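Local coordinates for aldo-keto reductase family 1 member C1 (Caenorhabditis elegans, PDB 1QWK), which probably reduces aldehydes, such as aldose sugars, to alcohols with NADPH as hydride donor, at residues D302-T305 with D310-A313. Residues are numbered along the deposited sequence; the frame is centred on the assembly and turned at random.
Sequences DFMT and DAFA
Met304 lies against Asp310 and reaches past it to Ala311 and Phe312, joining a short 3-10 turn to a type I beta turn, Asp310 to Ala313, within the C-terminal tail that follows helix 283-289 of this TIM-barrel aldo-keto reductase. No hydrogen bond spans the two segments; van der Waals packing joins them. A methionine suits the place because its unbranched chain bends at its end: with chi3 at -69°, Met304 CE lies 4.3 Å from Ala311 CB. The same methyl meets the Phe312 ring obliquely, Met304 CE being 4.2 Å from Phe312 CE2. A small residue at Ala311 is consistent with this approach, since Met304 CE also comes to 4.0 Å from Ala311 N. Nearer the main chain, Met304 O approaches Asp310 CB at 3.3 Å, and Met304 CB packs on the carboxylate, 3.6 Å from Asp310 OD1.

Asp310 is buried, but its charge is answered. CG stands anti to the backbone N (chi1 175°), which leaves OD1 able to accept from Phe312 N two residues on, an Asx turn laid over the beta turn; the N-H comes from above the carboxylate plane. Asp310 OD2 forms a salt bridge with Arg316 NE, close to the chain end. Replacing Asp310 with an alanine would probably leave Phe312 N and the Arg316 guanidinium without their carboxylate partner and open a gap beside Met304 CB.

Farther out, the aromatic ring of Phe312 can meet both Met304 CE and Arg297, the latter by a cation-pi contact; Ala311 O accepts from Asn156 ND2, and the Met304 side chain is about 9 Å from that of His114, a predicted substrate-binding residue. A threonine can bring its hydroxyl back to the 3-10 turn: Asp302 O takes Thr305 N, and Thr305 OG1 at 2.6 Å, tilted 18° from the carbonyl plane.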
ATOM      1  N   ASP A 302      -6.627  15.689  -0.334  1.00 19.54           N
ATOM      2  CA  ASP A 302      -7.277  16.943   0.061  1.00 19.46           C
ATOM      3  C   ASP A 302      -8.794  16.959   0.209  1.00 19.20           C
ATOM      4  O   ASP A 302      -9.355  17.952   0.670  1.00 17.79           O
ATOM      5  CB  ASP A 302      -6.830  18.105  -0.843  1.00 21.78           C
ATOM      6  CG  ASP A 302      -7.160  17.888  -2.303  1.00 25.88           C
ATOM      7  OD1 ASP A 302      -8.162  17.215  -2.605  1.00 27.00           O
ATOM      8  OD2 ASP A 302      -6.415  18.419  -3.155  1.00 31.86           O
ATOM      9  N   PHE A 303      -9.460  15.869  -0.158  1.00 18.02           N
ATOM     10  CA  PHE A 303     -10.902  15.808   0.026  1.00 19.09           C
ATOM     11  C   PHE A 303     -11.186  15.786   1.534  1.00 18.67           C
ATOM     12  O   PHE A 303     -12.317  16.020   1.961  1.00 19.93           O
ATOM     13  CB  PHE A 303     -11.484  14.558  -0.648  1.00 20.27           C
ATOM     14  CG  PHE A 303     -10.955  13.261  -0.099  1.00 22.06           C
ATOM     15  CD1 PHE A 303     -11.513  12.688   1.041  1.00 23.11           C
ATOM     16  CD2 PHE A 303      -9.902  12.603  -0.730  1.00 22.20           C
ATOM     17  CE1 PHE A 303     -11.027  11.482   1.545  1.00 23.53           C
ATOM     18  CE2 PHE A 303      -9.408  11.396  -0.231  1.00 22.32           C
ATOM     19  CZ  PHE A 303      -9.973  10.834   0.906  1.00 22.68           C
ATOM     20  N   MET A 304     -10.160  15.506   2.337  1.00 18.45           N
ATOM     21  CA  MET A 304     -10.312  15.477   3.792  1.00 18.44           C
ATOM     22  C   MET A 304     -10.259  16.873   4.406  1.00 20.46           C
ATOM     23  O   MET A 304     -10.534  17.037   5.588  1.00 18.60           O
ATOM     24  CB  MET A 304      -9.218  14.630   4.457  1.00 19.13           C
ATOM     25  CG  MET A 304      -9.366  13.120   4.305  1.00 20.59           C
ATOM     26  SD  MET A 304      -8.344  12.201   5.508  1.00 19.77           S
ATOM     27  CE  MET A 304      -6.680  12.550   4.917  1.00 22.17           C
ATOM     28  N   THR A 305      -9.886  17.869   3.608  1.00 20.59           N
ATOM     29  CA  THR A 305      -9.793  19.246   4.090  1.00 21.17           C
ATOM     30  C   THR A 305     -11.068  19.690   4.821  1.00 21.39           C
ATOM     31  O   THR A 305     -12.166  19.592   4.278  1.00 21.77           O
ATOM     32  CB  THR A 305      -9.530  20.220   2.914  1.00 21.08           C
ATOM     33  OG1 THR A 305      -8.364  19.795   2.201  1.00 22.05           O
ATOM     34  CG2 THR A 305      -9.307  21.640   3.428  1.00 22.88           C
ATOM     35  N   ASP A 310      -9.060  15.111   9.679  1.00 18.34           N
ATOM     36  CA  ASP A 310      -8.149  15.259   8.545  1.00 18.76           C
ATOM     37  C   ASP A 310      -6.747  14.995   9.095  1.00 19.35           C
ATOM     38  O   ASP A 310      -6.224  15.779   9.884  1.00 19.34           O
ATOM     39  CB  ASP A 310      -8.237  16.681   7.973  1.00 16.59           C
ATOM     40  CG  ASP A 310      -7.219  16.935   6.880  1.00 19.58           C
ATOM     41  OD1 ASP A 310      -6.533  15.975   6.455  1.00 18.01           O
ATOM     42  OD2 ASP A 310      -7.106  18.098   6.434  1.00 17.98           O
ATOM     43  N   ALA A 311      -6.143  13.887   8.677  1.00 18.09           N
ATOM     44  CA  ALA A 311      -4.811  13.509   9.152  1.00 18.37           C
ATOM     45  C   ALA A 311      -3.703  14.511   8.835  1.00 17.49           C
ATOM     46  O   ALA A 311      -2.707  14.592   9.558  1.00 18.31           O
ATOM     47  CB  ALA A 311      -4.431  12.136   8.586  1.00 18.23           C
ATOM     48  N   PHE A 312      -3.874  15.266   7.753  1.00 18.26           N
ATOM     49  CA  PHE A 312      -2.862  16.233   7.324  1.00 19.25           C
ATOM     50  C   PHE A 312      -3.325  17.681   7.517  1.00 20.88           C
ATOM     51  O   PHE A 312      -2.822  18.590   6.855  1.00 22.24           O
ATOM     52  CB  PHE A 312      -2.510  16.006   5.846  1.00 19.19           C
ATOM     53  CG  PHE A 312      -2.346  14.550   5.461  1.00 17.34           C
ATOM     54  CD1 PHE A 312      -1.704  13.651   6.308  1.00 18.75           C
ATOM     55  CD2 PHE A 312      -2.819  14.090   4.230  1.00 19.45           C
ATOM     56  CE1 PHE A 312      -1.531  12.313   5.940  1.00 18.41           C
ATOM     57  CE2 PHE A 312      -2.650  12.757   3.852  1.00 20.73           C
ATOM     58  CZ  PHE A 312      -2.005  11.868   4.710  1.00 19.39           C
ATOM     59  N   ALA A 313      -4.267  17.885   8.433  1.00 20.73           N
ATOM     60  CA  ALA A 313      -4.813  19.213   8.709  1.00 22.58           C
ATOM     61  C   ALA A 313      -3.762  20.317   8.828  1.00 23.34           C
ATOM     62  O   ALA A 313      -3.960  21.430   8.336  1.00 24.86           O
ATOM     63  CB  ALA A 313      -5.666  19.171   9.973  1.00 22.28           C
TER